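Local coordinates for 3-oxoacyl-(Acyl-carrier protein) synthase (Burkholderia xenovorans, PDB 4EFI) that probably acts as a 3-oxoacyl-[acyl-carrier-protein] synthase, a condensing enzyme of the KAS III-like branch of the thiolase superfamily, at residues Ala85-Gln96 / Leu115-Leu126; Ala134-Ile142 / Leu182-Phe193. All coordinates share one frame; numbering follows the deposited sequence.

Contact 1. Residues Ala85-Gln96 / Leu115-Leu126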
loop_
_atom_site.group_PDB
_atom_site.type_symbol
_atom_site.label_atom_id
_atom_site.label_comp_id
_atom_site.label_asym_id
_atom_site.label_seq_id
_atom_site.Cartn_x
_atom_site.Cartn_y
_atom_site.Cartn_z
ATOM N N ALA A 85 2.466 -9.855 -23.321
ATOM C CA ALA A 85 2.208 -8.417 -23.169
ATOM C C ALA A 85 0.940 -7.977 -23.900
ATOM O O ALA A 85 0.223 -7.090 -23.441
ATOM C CB ALA A 85 3.414 -7.648 -23.681
ATOM N N ASP A 86 0.633 -8.588 -25.030
ATOM C CA ASP A 86 -0.515 -8.197 -25.821
ATOM C C ASP A 86 -1.853 -8.542 -25.178
ATOM O O ASP A 86 -2.901 -8.138 -25.675
ATOM C CB ASP A 86 -0.450 -8.767 -27.252
ATOM C CG ASP A 86 -0.413 -10.288 -27.305
ATOM O OD1 ASP A 86 -0.629 -10.976 -26.290
ATOM O OD2 ASP A 86 -0.172 -10.807 -28.421
ATOM N N SER A 87 -1.812 -9.257 -24.061
ATOM C CA SER A 87 -3.036 -9.701 -23.390
ATOM C C SER A 87 -3.467 -8.775 -22.239
ATOM O O SER A 87 -4.495 -9.013 -21.600
ATOM C CB SER A 87 -2.862 -11.117 -22.823
ATOM O OG SER A 87 -2.067 -11.121 -21.647
ATOM N N ILE A 88 -2.688 -7.743 -21.942
ATOM C CA ILE A 88 -3.011 -6.877 -20.818
ATOM C C ILE A 88 -3.981 -5.768 -21.230
ATOM O O ILE A 88 -3.721 -5.014 -22.162
ATOM C CB ILE A 88 -1.741 -6.263 -20.173
ATOM C CG1 ILE A 88 -0.720 -7.366 -19.827
ATOM C CG2 ILE A 88 -2.094 -5.425 -18.973
ATOM C CD1 ILE A 88 -1.258 -8.493 -18.951
ATOM N N ASP A 89 -5.105 -5.695 -20.529
ATOM C CA ASP A 89 -6.198 -4.775 -20.881
ATOM C C ASP A 89 -6.209 -3.451 -20.140
ATOM O O ASP A 89 -6.774 -2.489 -20.642
ATOM C CB ASP A 89 -7.544 -5.478 -20.684
ATOM C CG ASP A 89 -7.671 -6.725 -21.526
ATOM O OD1 ASP A 89 -7.398 -6.636 -22.749
ATOM O OD2 ASP A 89 -8.066 -7.784 -20.992
ATOM N N ALA A 90 -5.613 -3.394 -18.953
ATOM C CA ALA A 90 -5.519 -2.139 -18.215
ATOM C C ALA A 90 -4.344 -2.201 -17.270
ATOM O O ALA A 90 -4.016 -3.273 -16.735
ATOM C CB ALA A 90 -6.804 -1.901 -17.414
ATOM N N LEU A 91 -3.715 -1.055 -17.065
ATOM C CA LEU A 91 -2.687 -0.882 -16.055
ATOM C C LEU A 91 -3.050 0.347 -15.232
ATOM O O LEU A 91 -3.206 1.459 -15.759
ATOM C CB LEU A 91 -1.303 -0.689 -16.683
ATOM C CG LEU A 91 -0.172 -0.658 -15.645
ATOM C CD1 LEU A 91 1.089 -1.363 -16.097
ATOM C CD2 LEU A 91 0.125 0.763 -15.202
ATOM N N ILE A 92 -3.188 0.132 -13.928
ATOM C CA ILE A 92 -3.469 1.209 -12.992
ATOM C C ILE A 92 -2.252 1.414 -12.116
ATOM O O ILE A 92 -1.788 0.458 -11.501
ATOM C CB ILE A 92 -4.674 0.837 -12.125
ATOM C CG1 ILE A 92 -5.890 0.501 -13.002
ATOM C CG2 ILE A 92 -5.011 1.988 -11.173
ATOM C CD1 ILE A 92 -7.118 0.029 -12.215
ATOM N N PHE A 93 -1.730 2.634 -12.086
ATOM C CA PHE A 93 -0.558 2.987 -11.272
ATOM C C PHE A 93 -1.005 3.827 -10.092
ATOM O O PHE A 93 -1.437 4.985 -10.253
ATOM C CB PHE A 93 0.471 3.752 -12.139
ATOM C CG PHE A 93 1.725 4.187 -11.387
ATOM C CD1 PHE A 93 2.583 3.262 -10.841
ATOM C CD2 PHE A 93 2.049 5.521 -11.257
ATOM C CE1 PHE A 93 3.751 3.667 -10.174
ATOM C CE2 PHE A 93 3.196 5.926 -10.590
ATOM C CZ PHE A 93 4.049 5.005 -10.073
ATOM N N VAL A 94 -0.945 3.243 -8.907
ATOM C CA VAL A 94 -1.322 3.912 -7.667
ATOM C C VAL A 94 -0.043 4.270 -6.936
ATOM O O VAL A 94 0.756 3.372 -6.595
ATOM C CB VAL A 94 -2.185 3.013 -6.785
ATOM C CG1 VAL A 94 -2.528 3.735 -5.474
ATOM C CG2 VAL A 94 -3.438 2.608 -7.548
ATOM N N SER A 95 0.166 5.566 -6.730
ATOM C CA SER A 95 1.401 6.058 -6.164
ATOM C C SER A 95 1.265 7.528 -5.818
ATOM O O SER A 95 0.434 8.240 -6.400
ATOM C CB SER A 95 2.534 5.913 -7.163
ATOM O OG SER A 95 3.796 6.322 -6.621
ATOM N N GLN A 96 2.078 7.985 -4.875
ATOM C CA GLN A 96 2.211 9.401 -4.562
ATOM C C GLN A 96 3.533 9.977 -5.088
ATOM O O GLN A 96 3.799 11.154 -4.874
ATOM C CB GLN A 96 2.125 9.581 -3.053
ATOM C CG GLN A 96 0.804 9.092 -2.505
ATOM C CD GLN A 96 0.762 9.019 -1.005
ATOM O OE1 GLN A 96 -0.046 9.684 -0.375
ATOM N NE2 GLN A 96 1.601 8.187 -0.439
ATOM N N LEU A 115 2.922 -3.149 -23.544
ATOM C CA LEU A 115 1.485 -3.384 -23.527
ATOM C C LEU A 115 0.844 -2.717 -24.738
ATOM O O LEU A 115 1.388 -1.759 -25.295
ATOM C CB LEU A 115 0.884 -2.879 -22.207
ATOM C CG LEU A 115 1.651 -3.325 -20.952
ATOM C CD1 LEU A 115 0.934 -2.884 -19.662
ATOM C CD2 LEU A 115 1.878 -4.838 -20.951
ATOM N N PRO A 116 -0.332 -3.205 -25.153
ATOM C CA PRO A 116 -0.899 -2.716 -26.410
ATOM C C PRO A 116 -1.589 -1.361 -26.290
ATOM O O PRO A 116 -1.832 -0.858 -25.188
ATOM C CB PRO A 116 -1.915 -3.795 -26.783
ATOM C CG PRO A 116 -2.279 -4.442 -25.494
ATOM C CD PRO A 116 -1.104 -4.321 -24.574
ATOM N N ALA A 117 -1.891 -0.777 -27.440
ATOM C CA ALA A 117 -2.577 0.506 -27.486
ATOM C C ALA A 117 -3.949 0.471 -26.841
ATOM O O ALA A 117 -4.452 1.503 -26.408
ATOM C CB ALA A 117 -2.683 0.954 -28.926
ATOM N N SER A 118 -4.545 -0.709 -26.755
ATOM C CA SER A 118 -5.843 -0.905 -26.142
ATOM C C SER A 118 -5.740 -1.070 -24.634
ATOM O O SER A 118 -6.762 -1.264 -23.963
ATOM C CB SER A 118 -6.510 -2.138 -26.731
ATOM O OG SER A 118 -5.644 -3.262 -26.695
ATOM N N CYS A 119 -4.532 -0.998 -24.080
ATOM C CA CYS A 119 -4.376 -1.075 -22.628
ATOM C C CYS A 119 -4.679 0.272 -21.977
ATOM O O CYS A 119 -3.998 1.250 -22.230
ATOM C CB CYS A 119 -2.956 -1.514 -22.281
ATOM S SG CYS A 119 -2.666 -1.747 -20.499
ATOM N N LEU A 120 -5.714 0.329 -21.141
ATOM C CA LEU A 120 -6.009 1.540 -20.397
ATOM C C LEU A 120 -4.829 1.875 -19.500
ATOM O O LEU A 120 -4.176 0.983 -18.960
ATOM C CB LEU A 120 -7.253 1.323 -19.536
ATOM C CG LEU A 120 -8.502 0.919 -20.269
ATOM C CD1 LEU A 120 -9.681 0.802 -19.295
ATOM C CD2 LEU A 120 -8.844 1.908 -21.390
ATOM N N ALA A 121 -4.559 3.160 -19.322
ATOM C CA ALA A 121 -3.410 3.603 -18.541
ATOM C C ALA A 121 -3.849 4.727 -17.601
ATOM O O ALA A 121 -4.108 5.845 -18.032
ATOM C CB ALA A 121 -2.304 4.065 -19.481
ATOM N N LEU A 122 -3.931 4.432 -16.311
ATOM C CA LEU A 122 -4.470 5.397 -15.349
ATOM C C LEU A 122 -3.541 5.549 -14.161
ATOM O O LEU A 122 -3.294 4.553 -13.466
ATOM C CB LEU A 122 -5.831 4.898 -14.848
ATOM C CG LEU A 122 -6.914 4.828 -15.931
ATOM C CD1 LEU A 122 -8.168 4.156 -15.373
ATOM C CD2 LEU A 122 -7.259 6.229 -16.455
ATOM N N ASP A 123 -3.043 6.751 -13.900
ATOM C CA ASP A 123 -2.348 7.066 -12.646
ATOM C C ASP A 123 -3.397 7.575 -11.663
ATOM O O ASP A 123 -4.085 8.567 -11.953
ATOM C CB ASP A 123 -1.322 8.225 -12.818
ATOM C CG ASP A 123 0.084 7.805 -13.278
ATOM O OD1 ASP A 123 0.223 6.735 -13.861
ATOM O OD2 ASP A 123 1.035 8.630 -13.107
ATOM N N ILE A 124 -3.448 6.994 -10.475
ATOM C CA ILE A 124 -4.348 7.417 -9.397
ATOM C C ILE A 124 -3.538 7.753 -8.144
ATOM O O ILE A 124 -2.676 6.969 -7.719
ATOM C CB ILE A 124 -5.337 6.310 -9.064
ATOM C CG1 ILE A 124 -6.134 5.969 -10.307
ATOM C CG2 ILE A 124 -6.221 6.729 -7.891
ATOM C CD1 ILE A 124 -7.197 4.868 -10.063
ATOM N N ASN A 125 -3.750 8.947 -7.599
ATOM C CA ASN A 125 -3.023 9.393 -6.407
ATOM C C ASN A 125 -3.702 9.011 -5.105
ATOM O O ASN A 125 -4.594 9.700 -4.628
ATOM C CB ASN A 125 -2.802 10.905 -6.443
ATOM C CG ASN A 125 -1.963 11.414 -5.278
ATOM O OD1 ASN A 125 -1.479 10.634 -4.441
ATOM N ND2 ASN A 125 -1.747 12.710 -5.237
ATOM N N LEU A 126 -3.273 7.889 -4.561
ATOM C CA LEU A 126 -3.705 7.439 -3.243
ATOM C C LEU A 126 -2.492 6.969 -2.489
ATOM O O LEU A 126 -1.492 6.539 -3.084
ATOM C CB LEU A 126 -4.684 6.277 -3.362
ATOM C CG LEU A 126 -6.071 6.630 -3.866
ATOM C CD1 LEU A 126 -6.798 5.344 -4.249
ATOM C CD2 LEU A 126 -6.853 7.427 -2.824
HETATM O O HOH W 1 -5.323 -4.601 -24.403
HETATM O O HOH W 2 -2.058 10.930 -1.726
#
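Ala90-Val94 and Leu120-Ile124 pair as parallel strands, the two ends of a beta-alpha-beta unit whose crossover helix is 105-112; strand 120-124 forms the outer edge of its sheet within the chain. Backbone hydrogen bonds zip the pair together from Leu120 N on Asp89 O to Ile124 N on Phe93 O, 2.9 Å, each strand in turn giving its N-H groups, and fade at a weak Ser95 N to Ile124 O bond.

At the start of the pair, Leu115 sends CD2 to Ile88 CG1 (3.8 Å) and, at the first strand residues, CD1 to Leu91 CD1 (3.9 Å), the latter side chains meeting at about a right angle. Cys119 SG, anti to its own backbone N (chi1 -176°), reaches the Ile88 and Leu91 side chains. On the sheet face of Ala90, Ile92 and Val94, Ile92 CG2 touches Ile124 CD1 at 3.8 Å.

Polar groups close the far end, where a water donates to both Gln96 OE1 and Asn125 OD1. Within the strands, the Asp123 carboxylate, held by the backbone N-H groups of Thr105 and Ala106 at the start of the crossover helix, lies beside the Phe93 ring, its OD1 3.4 Å from Phe93 CD2 at the ring edge.

Contact 2. Residues Ala134-Ile142 / Leu182-Phe193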
loop_
_atom_site.group_PDB
_atom_site.type_symbol
_atom_site.label_atom_id
_atom_site.label_comp_id
_atom_site.label_asym_id
_atom_site.label_seq_id
_atom_site.Cartn_x
_atom_site.Cartn_y
_atom_site.Cartn_z
ATOM N N ALA A 134 -7.484 -0.111 -5.311
ATOM C CA ALA A 134 -6.969 -0.618 -6.581
ATOM C C ALA A 134 -7.550 -1.988 -6.920
ATOM O O ALA A 134 -7.916 -2.253 -8.074
ATOM C CB ALA A 134 -5.460 -0.699 -6.543
ATOM N N LEU A 135 -7.619 -2.865 -5.919
ATOM C CA LEU A 135 -8.228 -4.178 -6.123
ATOM C C LEU A 135 -9.673 -4.034 -6.568
ATOM O O LEU A 135 -10.106 -4.661 -7.529
ATOM C CB LEU A 135 -8.178 -5.011 -4.830
ATOM C CG LEU A 135 -6.820 -5.569 -4.406
ATOM C CD1 LEU A 135 -6.956 -6.296 -3.077
ATOM C CD2 LEU A 135 -6.256 -6.505 -5.421
ATOM N N TRP A 136 -10.440 -3.201 -5.872
ATOM C CA TRP A 136 -11.827 -3.001 -6.233
ATOM C C TRP A 136 -11.957 -2.455 -7.662
ATOM O O TRP A 136 -12.753 -2.974 -8.462
ATOM C CB TRP A 136 -12.558 -2.070 -5.248
ATOM C CG TRP A 136 -13.832 -1.616 -5.833
ATOM C CD1 TRP A 136 -14.942 -2.356 -6.010
ATOM C CD2 TRP A 136 -14.086 -0.334 -6.419
ATOM N NE1 TRP A 136 -15.897 -1.622 -6.689
ATOM C CE2 TRP A 136 -15.387 -0.370 -6.944
ATOM C CE3 TRP A 136 -13.336 0.846 -6.539
ATOM C CZ2 TRP A 136 -15.964 0.743 -7.574
ATOM C CZ3 TRP A 136 -13.895 1.933 -7.173
ATOM C CH2 TRP A 136 -15.199 1.873 -7.683
ATOM N N LEU A 137 -11.172 -1.431 -7.996
ATOM C CA LEU A 137 -11.325 -0.820 -9.304
ATOM C C LEU A 137 -10.993 -1.822 -10.387
ATOM O O LEU A 137 -11.707 -1.941 -11.393
ATOM C CB LEU A 137 -10.454 0.419 -9.440
ATOM C CG LEU A 137 -10.670 1.150 -10.760
ATOM C CD1 LEU A 137 -12.141 1.508 -10.989
ATOM C CD2 LEU A 137 -9.816 2.395 -10.747
ATOM N N GLY A 138 -9.905 -2.538 -10.209
ATOM C CA GLY A 138 -9.519 -3.532 -11.189
ATOM C C GLY A 138 -10.519 -4.654 -11.362
ATOM O O GLY A 138 -10.829 -5.090 -12.475
ATOM N N MET A 139 -11.058 -5.138 -10.245
ATOM C CA MET A 139 -12.052 -6.198 -10.305
ATOM C C MET A 139 -13.357 -5.700 -10.917
ATOM O O MET A 139 -14.028 -6.431 -11.639
ATOM C CB MET A 139 -12.288 -6.839 -8.930
ATOM C CG MET A 139 -11.075 -7.591 -8.441
ATOM S SD MET A 139 -11.438 -8.679 -7.048
ATOM C CE MET A 139 -9.949 -9.665 -7.046
ATOM N N ASN A 140 -13.714 -4.437 -10.660
ATOM C CA ASN A 140 -14.870 -3.835 -11.302
ATOM C C ASN A 140 -14.668 -3.771 -12.828
ATOM O O ASN A 140 -15.610 -4.102 -13.572
ATOM C CB ASN A 140 -15.119 -2.437 -10.721
ATOM C CG ASN A 140 -16.299 -1.747 -11.358
ATOM O OD1 ASN A 140 -17.405 -1.773 -10.842
ATOM N ND2 ASN A 140 -16.064 -1.093 -12.440
ATOM N N LEU A 141 -13.475 -3.421 -13.285
ATOM C CA LEU A 141 -13.207 -3.382 -14.731
ATOM C C LEU A 141 -13.440 -4.771 -15.357
ATOM O O LEU A 141 -14.013 -4.894 -16.438
ATOM C CB LEU A 141 -11.769 -2.943 -15.013
ATOM C CG LEU A 141 -11.317 -1.496 -14.727
ATOM C CD1 LEU A 141 -9.849 -1.305 -15.073
ATOM C CD2 LEU A 141 -12.180 -0.533 -15.502
ATOM N N ILE A 142 -13.004 -5.818 -14.676
ATOM C CA ILE A 142 -13.145 -7.164 -15.188
ATOM C C ILE A 142 -14.605 -7.600 -15.134
ATOM O O ILE A 142 -15.138 -8.113 -16.118
ATOM C CB ILE A 142 -12.226 -8.111 -14.409
ATOM C CG1 ILE A 142 -10.784 -7.816 -14.799
ATOM C CG2 ILE A 142 -12.582 -9.586 -14.693
ATOM C CD1 ILE A 142 -9.753 -8.448 -13.878
ATOM N N LEU A 182 -4.674 -9.300 -11.989
ATOM C CA LEU A 182 -6.064 -9.695 -11.828
ATOM C C LEU A 182 -6.547 -10.327 -13.119
ATOM O O LEU A 182 -6.192 -9.881 -14.195
ATOM C CB LEU A 182 -6.966 -8.495 -11.534
ATOM C CG LEU A 182 -6.590 -7.603 -10.378
ATOM C CD1 LEU A 182 -7.612 -6.477 -10.304
ATOM C CD2 LEU A 182 -6.547 -8.373 -9.057
ATOM N N GLU A 183 -7.395 -11.345 -13.010
ATOM C CA GLU A 183 -7.939 -12.030 -14.187
ATOM C C GLU A 183 -9.398 -12.426 -13.984
ATOM O O GLU A 183 -9.834 -12.723 -12.876
ATOM C CB GLU A 183 -7.122 -13.293 -14.534
ATOM C CG GLU A 183 -7.442 -13.875 -15.921
ATOM C CD GLU A 183 -6.510 -14.987 -16.369
ATOM O OE1 GLU A 183 -6.065 -15.772 -15.512
ATOM O OE2 GLU A 183 -6.254 -15.065 -17.592
ATOM N N THR A 184 -10.149 -12.434 -15.072
ATOM C CA THR A 184 -11.480 -12.998 -15.091
ATOM C C THR A 184 -11.448 -14.415 -14.479
ATOM O O THR A 184 -10.514 -15.198 -14.717
ATOM C CB THR A 184 -12.040 -12.944 -16.555
ATOM O OG1 THR A 184 -13.350 -13.514 -16.617
ATOM C CG2 THR A 184 -11.126 -13.639 -17.522
ATOM N N SER A 185 -12.463 -14.724 -13.664
ATOM C CA SER A 185 -12.621 -16.008 -12.986
ATOM C C SER A 185 -14.060 -16.471 -13.131
ATOM O O SER A 185 -14.972 -15.651 -13.202
ATOM C CB SER A 185 -12.261 -15.862 -11.517
ATOM O OG SER A 185 -13.165 -15.003 -10.864
ATOM N N ASN A 186 -14.258 -17.786 -13.154
ATOM C CA ASN A 186 -15.576 -18.371 -13.428
ATOM C C ASN A 186 -16.408 -18.755 -12.198
ATOM O O ASN A 186 -17.618 -18.953 -12.307
ATOM C CB ASN A 186 -15.427 -19.610 -14.323
ATOM N N GLY A 187 -15.780 -18.878 -11.039
ATOM C CA GLY A 187 -16.526 -19.251 -9.846
ATOM C C GLY A 187 -17.587 -18.228 -9.448
ATOM O O GLY A 187 -17.698 -17.154 -10.050
ATOM N N ASP A 188 -18.366 -18.565 -8.424
ATOM C CA ASP A 188 -19.355 -17.642 -7.872
ATOM C C ASP A 188 -18.808 -16.855 -6.665
ATOM O O ASP A 188 -19.565 -16.181 -5.967
ATOM C CB ASP A 188 -20.617 -18.404 -7.459
ATOM N N ALA A 189 -17.501 -16.926 -6.424
ATOM C CA ALA A 189 -16.922 -16.298 -5.234
ATOM C C ALA A 189 -17.047 -14.771 -5.323
ATOM O O ALA A 189 -16.822 -14.193 -6.395
ATOM C CB ALA A 189 -15.476 -16.703 -5.089
ATOM N N ALA A 190 -17.405 -14.117 -4.214
ATOM C CA ALA A 190 -17.536 -12.654 -4.206
ATOM C C ALA A 190 -16.424 -11.982 -3.402
ATOM O O ALA A 190 -15.912 -12.555 -2.433
ATOM C CB ALA A 190 -18.865 -12.251 -3.650
ATOM N N ALA A 191 -16.073 -10.763 -3.791
ATOM C CA ALA A 191 -15.166 -9.931 -3.024
ATOM C C ALA A 191 -15.951 -8.743 -2.487
ATOM O O ALA A 191 -16.824 -8.208 -3.177
ATOM C CB ALA A 191 -14.013 -9.455 -3.878
ATOM N N HIS A 192 -15.652 -8.331 -1.262
ATOM C CA HIS A 192 -16.343 -7.219 -0.608
ATOM C C HIS A 192 -15.348 -6.136 -0.225
ATOM O O HIS A 192 -14.216 -6.429 0.194
ATOM C CB HIS A 192 -17.059 -7.693 0.654
ATOM C CG HIS A 192 -18.104 -8.722 0.388
ATOM N ND1 HIS A 192 -19.415 -8.399 0.121
ATOM C CD2 HIS A 192 -18.020 -10.068 0.299
ATOM C CE1 HIS A 192 -20.103 -9.507 -0.097
ATOM N NE2 HIS A 192 -19.280 -10.534 0.008
ATOM N N PHE A 193 -15.764 -4.878 -0.373
ATOM C CA PHE A 193 -14.908 -3.726 -0.147
ATOM C C PHE A 193 -15.703 -2.636 0.549
ATOM O O PHE A 193 -16.916 -2.522 0.361
ATOM C CB PHE A 193 -14.409 -3.145 -1.464
ATOM C CG PHE A 193 -13.742 -4.139 -2.359
ATOM C CD1 PHE A 193 -14.479 -4.878 -3.275
ATOM C CD2 PHE A 193 -12.368 -4.333 -2.320
ATOM C CE1 PHE A 193 -13.848 -5.791 -4.116
ATOM C CE2 PHE A 193 -11.751 -5.228 -3.169
ATOM C CZ PHE A 193 -12.489 -5.969 -4.054
#
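Phe193 lays its ring against the backbone and CB of Trp136: Trp136 CB stands over the ring centre, 3.6 Å from the centroid and almost on its normal, a CH-pi contact. With Trp136 CG anti to the backbone N (chi1 165°), the indole turns an edge to the same phenyl face, giving an edge-to-face pair with planes at 66°, and Trp136 CD1 comes within 3.7 Å of Phe193 CD1. Met139 SD approaches the Phe193 ring at its edge, near CZ, and meets Ala191 CB.

On the other strand Leu182 pushes CD1 onto the bare backbone of Gly138, 3.6 Å from Gly138 C, while its CD2 touches Leu135 CD2. Ile142 divides its branches, CD1 against Leu182 CB at 3.6 Å and CG2 against Thr184 CA.

Helix 130-143 thus lies in the central helical layer between the two sheets of the alpha-beta-alpha-beta-alpha thiolase fold, strand 182-184 running roughly along it and strand 190-193 roughly against it.

Farther out, Leu12 of strand 10-15 contacts Trp136, Thr14 contacts Phe193, and Leu341 of strand 335-343 backs Met139 and Ala191. Glu183, whose side chain sets out away from the helix, forms a salt bridge through OE2 with Arg149.

In the fold
Contact 2 is the more buried, packing by apolar side chains against one another and against backbone, with no hydrogen bond between its segments; contact 1 lies at a sheet edge, partly exposed, and depends on backbone hydrogen bonding. Both involve the same six-stranded sheet, since strands 90-94 and 120-124 lie at one side of it and strand 176-184 further in, whereas strand 190-197 belongs to the other sheet. Helix 130-143, which follows strand 120-124 in the chain, ties them together: Leu137 CD2 packs on Ile124 CD1 at 3.7 Å and on Ile92 CD1, and Leu141 meets Ala90. Leu137 and Leu141 sit on a different side of the helix from the residues facing Leu182 and Phe193.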